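Side-chain contacts in methanogen homoaconitase large subunit (Methanocaldococcus jannaschii, PDB 4KP2), which forms, with its small subunit, a hydro-lyase that reversibly dehydrates (R)-homocitrate to cis-homoaconitate and rehydrates this to homoisocitrate: residues D191-V196 and I210-E215; C197-R202 and I284-T289. All blocks are in the same frame, centred on the assembly; numbering follows the deposited sequence.

Interaction 1. Residues D191-V196 and I210-E215; sequences DIVLRV and IEYGGE
Tyr212 reaches from the strand toward helix 189-200 and meets Val193 and Val196, which stand one turn apart on it. Along the strand, Ile210 comes first: its CG2 methyl sits over one face of the Tyr212 ring, 3.4 Å above the plane and displaced toward the rim, while its side chain also packs on Ile176 and Val178 of strand 167-180. Glu211 turns its side chain off to other partners, its OE2 pairing with Arg177 and Tyr280. Tyr212 then carries the whole contact. With CG beside the backbone N and anti to the carbonyl carbon (chi1 -61°), the ring extends to the helix, where the CG1 methyl of Val196 approaches its edge, near the ring plane, 4.2 Å from CE1. Strand 208-213 is the second strand of a beta-alpha-beta unit that begins with strand 167-180 and passes through helix 189-200, and the contact packs the connecting helix against that second strand in the buried interior. Farther out on the ring, the hydroxyl OH of Tyr212 lies 4.1 Å from CG2 of Val193, a van der Waals approach in which the two side chains cross obliquely. The hydroxyl also makes a weak hydrogen bond to the carbonyl O of Leu228, in helix 222-230, which also packs on Val193.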
ATOM      1  N   ASP A 191     -10.834 -21.681 -10.880  1.00 45.45           N
ATOM      2  CA  ASP A 191     -11.716 -22.059 -11.977  1.00 49.89           C
ATOM      3  C   ASP A 191     -12.588 -23.240 -11.565  1.00 53.27           C
ATOM      4  O   ASP A 191     -13.738 -23.356 -11.988  1.00 57.15           O
ATOM      5  CB  ASP A 191     -10.908 -22.422 -13.223  1.00 53.70           C
ATOM      6  CG  ASP A 191     -10.092 -21.260 -13.750  1.00 57.13           C
ATOM      7  OD1 ASP A 191     -10.670 -20.388 -14.435  1.00 52.10           O
ATOM      8  OD2 ASP A 191      -8.871 -21.222 -13.487  1.00 57.93           O
ATOM      9  N   ILE A 192     -12.030 -24.113 -10.735  1.00 48.86           N
ATOM     10  CA  ILE A 192     -12.743 -25.294 -10.267  1.00 54.15           C
ATOM     11  C   ILE A 192     -13.819 -24.934  -9.248  1.00 54.42           C
ATOM     12  O   ILE A 192     -14.967 -25.359  -9.373  1.00 54.35           O
ATOM     13  CB  ILE A 192     -11.775 -26.317  -9.653  1.00 51.33           C
ATOM     14  CG1 ILE A 192     -10.802 -26.823 -10.718  1.00 49.84           C
ATOM     15  CG2 ILE A 192     -12.539 -27.479  -9.045  1.00 46.26           C
ATOM     16  CD1 ILE A 192      -9.670 -27.654 -10.167  1.00 48.01           C
ATOM     17  N   VAL A 193     -13.446 -24.144  -8.245  1.00 52.38           N
ATOM     18  CA  VAL A 193     -14.381 -23.770  -7.188  1.00 51.22           C
ATOM     19  C   VAL A 193     -15.491 -22.862  -7.719  1.00 52.16           C
ATOM     20  O   VAL A 193     -16.602 -22.852  -7.189  1.00 50.40           O
ATOM     21  CB  VAL A 193     -13.662 -23.114  -5.984  1.00 46.36           C
ATOM     22  CG1 VAL A 193     -13.159 -21.723  -6.341  1.00 52.99           C
ATOM     23  CG2 VAL A 193     -14.587 -23.062  -4.778  1.00 50.42           C
ATOM     24  N   LEU A 194     -15.193 -22.112  -8.776  1.00 48.24           N
ATOM     25  CA  LEU A 194     -16.204 -21.289  -9.427  1.00 50.93           C
ATOM     26  C   LEU A 194     -17.208 -22.168 -10.159  1.00 55.20           C
ATOM     27  O   LEU A 194     -18.376 -21.812 -10.291  1.00 52.08           O
ATOM     28  CB  LEU A 194     -15.563 -20.296 -10.398  1.00 53.17           C
ATOM     29  CG  LEU A 194     -14.996 -19.010  -9.798  1.00 46.45           C
ATOM     30  CD1 LEU A 194     -14.362 -18.154 -10.881  1.00 47.20           C
ATOM     31  CD2 LEU A 194     -16.086 -18.237  -9.072  1.00 38.88           C
ATOM     32  N   ARG A 195     -16.748 -23.320 -10.636  1.00 58.81           N
ATOM     33  CA  ARG A 195     -17.628 -24.262 -11.314  1.00 57.88           C
ATOM     34  C   ARG A 195     -18.548 -24.931 -10.301  1.00 57.44           C
ATOM     35  O   ARG A 195     -19.682 -25.296 -10.615  1.00 63.64           O
ATOM     36  CB  ARG A 195     -16.813 -25.319 -12.058  1.00 60.77           C
ATOM     37  CG  ARG A 195     -17.642 -26.213 -12.960  1.00 68.60           C
ATOM     38  CD  ARG A 195     -18.262 -25.410 -14.092  1.00 64.57           C
ATOM     39  NE  ARG A 195     -19.110 -26.233 -14.948  1.00 77.54           N
ATOM     40  CZ  ARG A 195     -20.407 -26.432 -14.740  1.00 84.73           C
ATOM     41  NH1 ARG A 195     -21.007 -25.869 -13.700  1.00 76.09           N
ATOM     42  NH2 ARG A 195     -21.104 -27.195 -15.571  1.00 92.19           N
ATOM     43  N   VAL A 196     -18.049 -25.083  -9.078  1.00 54.16           N
ATOM     44  CA  VAL A 196     -18.813 -25.704  -8.003  1.00 57.57           C
ATOM     45  C   VAL A 196     -19.963 -24.801  -7.565  1.00 59.59           C
ATOM     46  O   VAL A 196     -21.050 -25.278  -7.233  1.00 64.27           O
ATOM     47  CB  VAL A 196     -17.910 -26.022  -6.793  1.00 54.66           C
ATOM     48  CG1 VAL A 196     -18.716 -26.643  -5.665  1.00 52.97           C
ATOM     49  CG2 VAL A 196     -16.780 -26.950  -7.209  1.00 54.48           C
ATOM     50  N   ILE A 210     -19.684 -28.312   3.278  1.00 55.50           N
ATOM     51  CA  ILE A 210     -19.176 -28.760   1.988  1.00 48.99           C
ATOM     52  C   ILE A 210     -18.028 -29.744   2.170  1.00 50.43           C
ATOM     53  O   ILE A 210     -17.057 -29.454   2.868  1.00 51.93           O
ATOM     54  CB  ILE A 210     -18.672 -27.581   1.138  1.00 49.22           C
ATOM     55  CG1 ILE A 210     -19.666 -26.418   1.178  1.00 49.44           C
ATOM     56  CG2 ILE A 210     -18.421 -28.030  -0.291  1.00 49.32           C
ATOM     57  CD1 ILE A 210     -20.925 -26.666   0.387  1.00 57.34           C
ATOM     58  N   GLU A 211     -18.139 -30.908   1.540  1.00 46.99           N
ATOM     59  CA  GLU A 211     -17.086 -31.911   1.611  1.00 46.35           C
ATOM     60  C   GLU A 211     -16.513 -32.204   0.230  1.00 52.67           C
ATOM     61  O   GLU A 211     -17.138 -32.889  -0.580  1.00 53.56           O
ATOM     62  CB  GLU A 211     -17.609 -33.200   2.248  1.00 50.94           C
ATOM     63  CG  GLU A 211     -16.574 -34.308   2.347  1.00 57.67           C
ATOM     64  CD  GLU A 211     -17.079 -35.514   3.113  1.00 52.74           C
ATOM     65  OE1 GLU A 211     -18.041 -35.361   3.894  1.00 46.44           O
ATOM     66  OE2 GLU A 211     -16.517 -36.614   2.930  1.00 46.07           O
ATOM     67  N   TYR A 212     -15.321 -31.678  -0.033  1.00 46.93           N
ATOM     68  CA  TYR A 212     -14.665 -31.892  -1.316  1.00 51.28           C
ATOM     69  C   TYR A 212     -13.901 -33.209  -1.336  1.00 53.46           C
ATOM     70  O   TYR A 212     -13.213 -33.557  -0.375  1.00 47.97           O
ATOM     71  CB  TYR A 212     -13.712 -30.739  -1.638  1.00 48.20           C
ATOM     72  CG  TYR A 212     -14.382 -29.389  -1.752  1.00 48.89           C
ATOM     73  CD1 TYR A 212     -15.030 -29.010  -2.921  1.00 46.59           C
ATOM     74  CD2 TYR A 212     -14.354 -28.489  -0.696  1.00 50.86           C
ATOM     75  CE1 TYR A 212     -15.639 -27.775  -3.032  1.00 42.72           C
ATOM     76  CE2 TYR A 212     -14.959 -27.253  -0.796  1.00 51.94           C
ATOM     77  CZ  TYR A 212     -15.599 -26.899  -1.966  1.00 52.29           C
ATOM     78  OH  TYR A 212     -16.202 -25.666  -2.063  1.00 50.91           O
ATOM     79  N   GLY A 213     -14.025 -33.936  -2.440  1.00 55.59           N
ATOM     80  CA  GLY A 213     -13.319 -35.191  -2.614  1.00 59.48           C
ATOM     81  C   GLY A 213     -13.067 -35.475  -4.081  1.00 59.37           C
ATOM     82  O   GLY A 213     -13.397 -34.662  -4.944  1.00 64.15           O
ATOM     83  N   GLY A 214     -12.480 -36.631  -4.366  1.00 54.49           N
ATOM     84  CA  GLY A 214     -12.207 -37.017  -5.735  1.00 57.87           C
ATOM     85  C   GLY A 214     -10.732 -36.956  -6.075  1.00 59.29           C
ATOM     86  O   GLY A 214      -9.920 -36.477  -5.284  1.00 60.81           O
ATOM     87  N   GLU A 215     -10.393 -37.439  -7.265  1.00 55.83           N
ATOM     88  CA  GLU A 215      -9.005 -37.518  -7.707  1.00 58.22           C
ATOM     89  C   GLU A 215      -8.358 -36.144  -7.865  1.00 55.83           C
ATOM     90  O   GLU A 215      -7.154 -35.990  -7.659  1.00 56.17           O
ATOM     91  CB  GLU A 215      -8.914 -38.303  -9.019  1.00 57.51           C
ATOM     92  CG  GLU A 215      -9.795 -37.758 -10.132  1.00 60.74           C
ATOM     93  CD  GLU A 215      -9.897 -38.707 -11.310  1.00 69.43           C
ATOM     94  OE1 GLU A 215     -10.458 -38.306 -12.351  1.00 61.11           O
ATOM     95  OE2 GLU A 215      -9.421 -39.855 -11.192  1.00 80.19           O
TER

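Interaction 2. Residues C197-R202 and I284-T289; sequences CKEIGR and IEIDIT
Glu199, near the C-terminal end of helix 189-200, lays the aliphatic part of its side chain against the delta methyls of Ile284 and Ile286, two residues on the same side of strand 282-286. The contact is one of dispersion. CG of Glu199 is the focus, 3.8 Å from CD1 of Ile284 and equally 3.8 Å from CD1 of Ile286. The two isoleucines approach differently: Ile284 meets the glutamate chain at about a right angle, whereas Ile286 runs antiparallel alongside it, with CD1 also 3.9 Å from CB of Glu199. Two successive turns near -60° (chi1 and chi2 both -61°) fold CD1 of Ile286 toward the glutamate. Ile200 and Ile284 both pack on Val178 of strand 167-180. The contact thus sets helix 189-200, the connection of a beta-alpha-beta unit, on strand 282-286, which pairs parallel with strand 167-180 in the mixed sheet, away from the predicted cluster ligands.

The polar part of the glutamate is engaged within its own helix. Its chain bends at chi2 (74°), and OE1 forms a salt bridge with NH1 of Arg195, one turn earlier. Asp287 carries the other nearby carboxylate: its OD1 is 5.9 Å from OE1 of Glu199, a like-charge pair not in contact.

In the backbone, Gly201 N bonds to Cys197 O at 3.0 Å, and Gly201 has positive phi.

The chemistry implies a split role for one exposed residue. The methylenes of Glu199 shield isoleucine methyls at the border of the core, while its carboxylate pairs with Arg195, which probably also tempers repulsion from Asp287.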
ATOM      1  N   CYS A 197     -19.723 -23.492  -7.584  1.00 59.15           N
ATOM      2  CA  CYS A 197     -20.704 -22.525  -7.105  1.00 60.52           C
ATOM      3  C   CYS A 197     -21.932 -22.404  -8.009  1.00 61.43           C
ATOM      4  O   CYS A 197     -22.928 -21.790  -7.626  1.00 59.05           O
ATOM      5  CB  CYS A 197     -20.054 -21.151  -6.910  1.00 60.45           C
ATOM      6  SG  CYS A 197     -18.736 -21.094  -5.668  1.00 65.77           S
ATOM      7  N   LYS A 198     -21.865 -22.984  -9.205  1.00 63.27           N
ATOM      8  CA  LYS A 198     -22.982 -22.909 -10.144  1.00 61.87           C
ATOM      9  C   LYS A 198     -23.902 -24.107 -10.013  1.00 67.11           C
ATOM     10  O   LYS A 198     -25.123 -23.961  -9.948  1.00 68.77           O
ATOM     11  CB  LYS A 198     -22.482 -22.820 -11.584  1.00 63.63           C
ATOM     12  CG  LYS A 198     -21.452 -21.749 -11.811  1.00 65.36           C
ATOM     13  CD  LYS A 198     -21.866 -20.429 -11.185  1.00 71.22           C
ATOM     14  CE  LYS A 198     -20.844 -19.998 -10.143  1.00 73.43           C
ATOM     15  NZ  LYS A 198     -20.360 -18.602 -10.328  1.00 70.48           N
ATOM     16  N   GLU A 199     -23.305 -25.294  -9.985  1.00 64.00           N
ATOM     17  CA  GLU A 199     -24.058 -26.530  -9.841  1.00 63.63           C
ATOM     18  C   GLU A 199     -24.817 -26.519  -8.522  1.00 67.04           C
ATOM     19  O   GLU A 199     -25.903 -27.085  -8.412  1.00 81.57           O
ATOM     20  CB  GLU A 199     -23.120 -27.737  -9.894  1.00 65.38           C
ATOM     21  CG  GLU A 199     -23.562 -28.830 -10.854  1.00 78.21           C
ATOM     22  CD  GLU A 199     -23.338 -28.457 -12.307  1.00 79.44           C
ATOM     23  OE1 GLU A 199     -22.566 -27.509 -12.566  1.00 70.85           O
ATOM     24  OE2 GLU A 199     -23.931 -29.113 -13.190  1.00 84.44           O
ATOM     25  N   ILE A 200     -24.237 -25.858  -7.526  1.00 61.95           N
ATOM     26  CA  ILE A 200     -24.841 -25.765  -6.205  1.00 59.77           C
ATOM     27  C   ILE A 200     -25.693 -24.508  -6.061  1.00 61.29           C
ATOM     28  O   ILE A 200     -26.875 -24.583  -5.728  1.00 66.64           O
ATOM     29  CB  ILE A 200     -23.769 -25.779  -5.102  1.00 56.01           C
ATOM     30  CG1 ILE A 200     -22.980 -27.088  -5.147  1.00 52.46           C
ATOM     31  CG2 ILE A 200     -24.408 -25.583  -3.739  1.00 53.35           C
ATOM     32  CD1 ILE A 200     -21.966 -27.229  -4.034  1.00 51.75           C
ATOM     33  N   GLY A 201     -25.086 -23.354  -6.317  1.00 63.55           N
ATOM     34  CA  GLY A 201     -25.780 -22.085  -6.188  1.00 62.78           C
ATOM     35  C   GLY A 201     -25.262 -21.278  -5.014  1.00 61.23           C
ATOM     36  O   GLY A 201     -24.549 -21.801  -4.161  1.00 60.49           O
ATOM     37  N   ARG A 202     -25.623 -19.999  -4.969  1.00 61.34           N
ATOM     38  CA  ARG A 202     -25.170 -19.116  -3.900  1.00 61.62           C
ATOM     39  C   ARG A 202     -25.916 -19.379  -2.595  1.00 61.47           C
ATOM     40  O   ARG A 202     -25.547 -18.856  -1.544  1.00 59.23           O
ATOM     41  CB  ARG A 202     -25.327 -17.648  -4.304  1.00 62.60           C
ATOM     42  CG  ARG A 202     -26.747 -17.248  -4.674  1.00 63.92           C
ATOM     43  CD  ARG A 202     -26.854 -15.745  -4.892  1.00 64.26           C
ATOM     44  NE  ARG A 202     -28.115 -15.368  -5.522  1.00 70.07           N
ATOM     45  CZ  ARG A 202     -28.238 -15.025  -6.801  1.00 69.14           C
ATOM     46  NH1 ARG A 202     -29.424 -14.700  -7.293  1.00 79.75           N
ATOM     47  NH2 ARG A 202     -27.174 -15.001  -7.590  1.00 62.12           N
ATOM     48  N   ILE A 284     -22.811 -34.531  -5.358  1.00 59.40           N
ATOM     49  CA  ILE A 284     -22.632 -33.941  -6.678  1.00 60.17           C
ATOM     50  C   ILE A 284     -21.244 -34.263  -7.234  1.00 60.68           C
ATOM     51  O   ILE A 284     -20.269 -34.374  -6.487  1.00 60.72           O
ATOM     52  CB  ILE A 284     -22.888 -32.405  -6.652  1.00 58.47           C
ATOM     53  CG1 ILE A 284     -23.960 -32.015  -7.672  1.00 60.02           C
ATOM     54  CG2 ILE A 284     -21.609 -31.611  -6.882  1.00 58.05           C
ATOM     55  CD1 ILE A 284     -23.564 -32.249  -9.114  1.00 61.91           C
ATOM     56  N   GLU A 285     -21.168 -34.436  -8.547  1.00 55.04           N
ATOM     57  CA  GLU A 285     -19.899 -34.700  -9.211  1.00 63.82           C
ATOM     58  C   GLU A 285     -19.689 -33.690 -10.331  1.00 63.00           C
ATOM     59  O   GLU A 285     -20.611 -33.392 -11.089  1.00 59.32           O
ATOM     60  CB  GLU A 285     -19.859 -36.130  -9.751  1.00 65.48           C
ATOM     61  CG  GLU A 285     -18.569 -36.489 -10.467  1.00 66.54           C
ATOM     62  CD  GLU A 285     -18.405 -37.984 -10.656  1.00 66.25           C
ATOM     63  OE1 GLU A 285     -18.643 -38.734  -9.686  1.00 72.37           O
ATOM     64  OE2 GLU A 285     -18.040 -38.407 -11.774  1.00 63.03           O
ATOM     65  N   ILE A 286     -18.476 -33.157 -10.421  1.00 62.22           N
ATOM     66  CA  ILE A 286     -18.175 -32.104 -11.381  1.00 69.61           C
ATOM     67  C   ILE A 286     -17.189 -32.556 -12.452  1.00 72.00           C
ATOM     68  O   ILE A 286     -16.090 -33.013 -12.143  1.00 64.86           O
ATOM     69  CB  ILE A 286     -17.608 -30.854 -10.681  1.00 66.92           C
ATOM     70  CG1 ILE A 286     -18.630 -30.285  -9.695  1.00 68.75           C
ATOM     71  CG2 ILE A 286     -17.217 -29.804 -11.705  1.00 68.05           C
ATOM     72  CD1 ILE A 286     -19.928 -29.855 -10.340  1.00 64.28           C
ATOM     73  N   ASP A 287     -17.594 -32.426 -13.711  1.00 75.60           N
ATOM     74  CA  ASP A 287     -16.706 -32.697 -14.834  1.00 77.98           C
ATOM     75  C   ASP A 287     -15.708 -31.554 -14.974  1.00 76.27           C
ATOM     76  O   ASP A 287     -16.052 -30.391 -14.765  1.00 83.55           O
ATOM     77  CB  ASP A 287     -17.509 -32.861 -16.125  1.00 88.78           C
ATOM     78  CG  ASP A 287     -18.423 -31.680 -16.397  1.00 98.13           C
ATOM     79  OD1 ASP A 287     -18.840 -31.014 -15.424  1.00 92.40           O
ATOM     80  OD2 ASP A 287     -18.728 -31.421 -17.580  1.00 95.70           O
ATOM     81  N   ILE A 288     -14.473 -31.887 -15.331  1.00 70.46           N
ATOM     82  CA  ILE A 288     -13.413 -30.889 -15.404  1.00 71.90           C
ATOM     83  C   ILE A 288     -12.534 -31.089 -16.638  1.00 78.72           C
ATOM     84  O   ILE A 288     -11.772 -30.200 -17.016  1.00 75.67           O
ATOM     85  CB  ILE A 288     -12.533 -30.930 -14.134  1.00 70.08           C
ATOM     86  CG1 ILE A 288     -11.721 -29.643 -13.985  1.00 81.37           C
ATOM     87  CG2 ILE A 288     -11.624 -32.147 -14.147  1.00 72.07           C
ATOM     88  CD1 ILE A 288     -10.667 -29.719 -12.908  1.00 69.89           C
ATOM     89  N   THR A 289     -12.656 -32.256 -17.264  1.00 79.92           N
ATOM     90  CA  THR A 289     -11.799 -32.628 -18.388  1.00 74.36           C
ATOM     91  C   THR A 289     -11.855 -31.627 -19.538  1.00 70.25           C
ATOM     92  O   THR A 289     -10.834 -31.050 -19.917  1.00 73.04           O
ATOM     93  CB  THR A 289     -12.154 -34.027 -18.924  1.00 75.71           C
ATOM     94  OG1 THR A 289     -12.031 -34.989 -17.870  1.00 66.73           O
ATOM     95  CG2 THR A 289     -11.224 -34.409 -20.066  1.00 68.54           C
TER

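From the N terminus, the chain leaves strand 167-180 and enters helix 189-200, where residues 191-196 serve interaction 1 and the C-terminal end, running on into a loop, interaction 2. Interaction 1 closes a short loop of 13 residues when strand 208-213 returns to the helix; interaction 2 closes a much longer one, of 81 residues, at strand 282-286. The segments alternate along the chain, so the contacts cross. Strands 208-213 and 282-286 both pair parallel with 167-180 in one mixed sheet, and the helix is thereby tied to both. The contacts, about 7 Å apart between centres, also meet directly: Ile192 CD1 packs on Ile288 CD1 at 3.6 Å, and Arg195 CG on Ile286 CG2 at 3.8 Å.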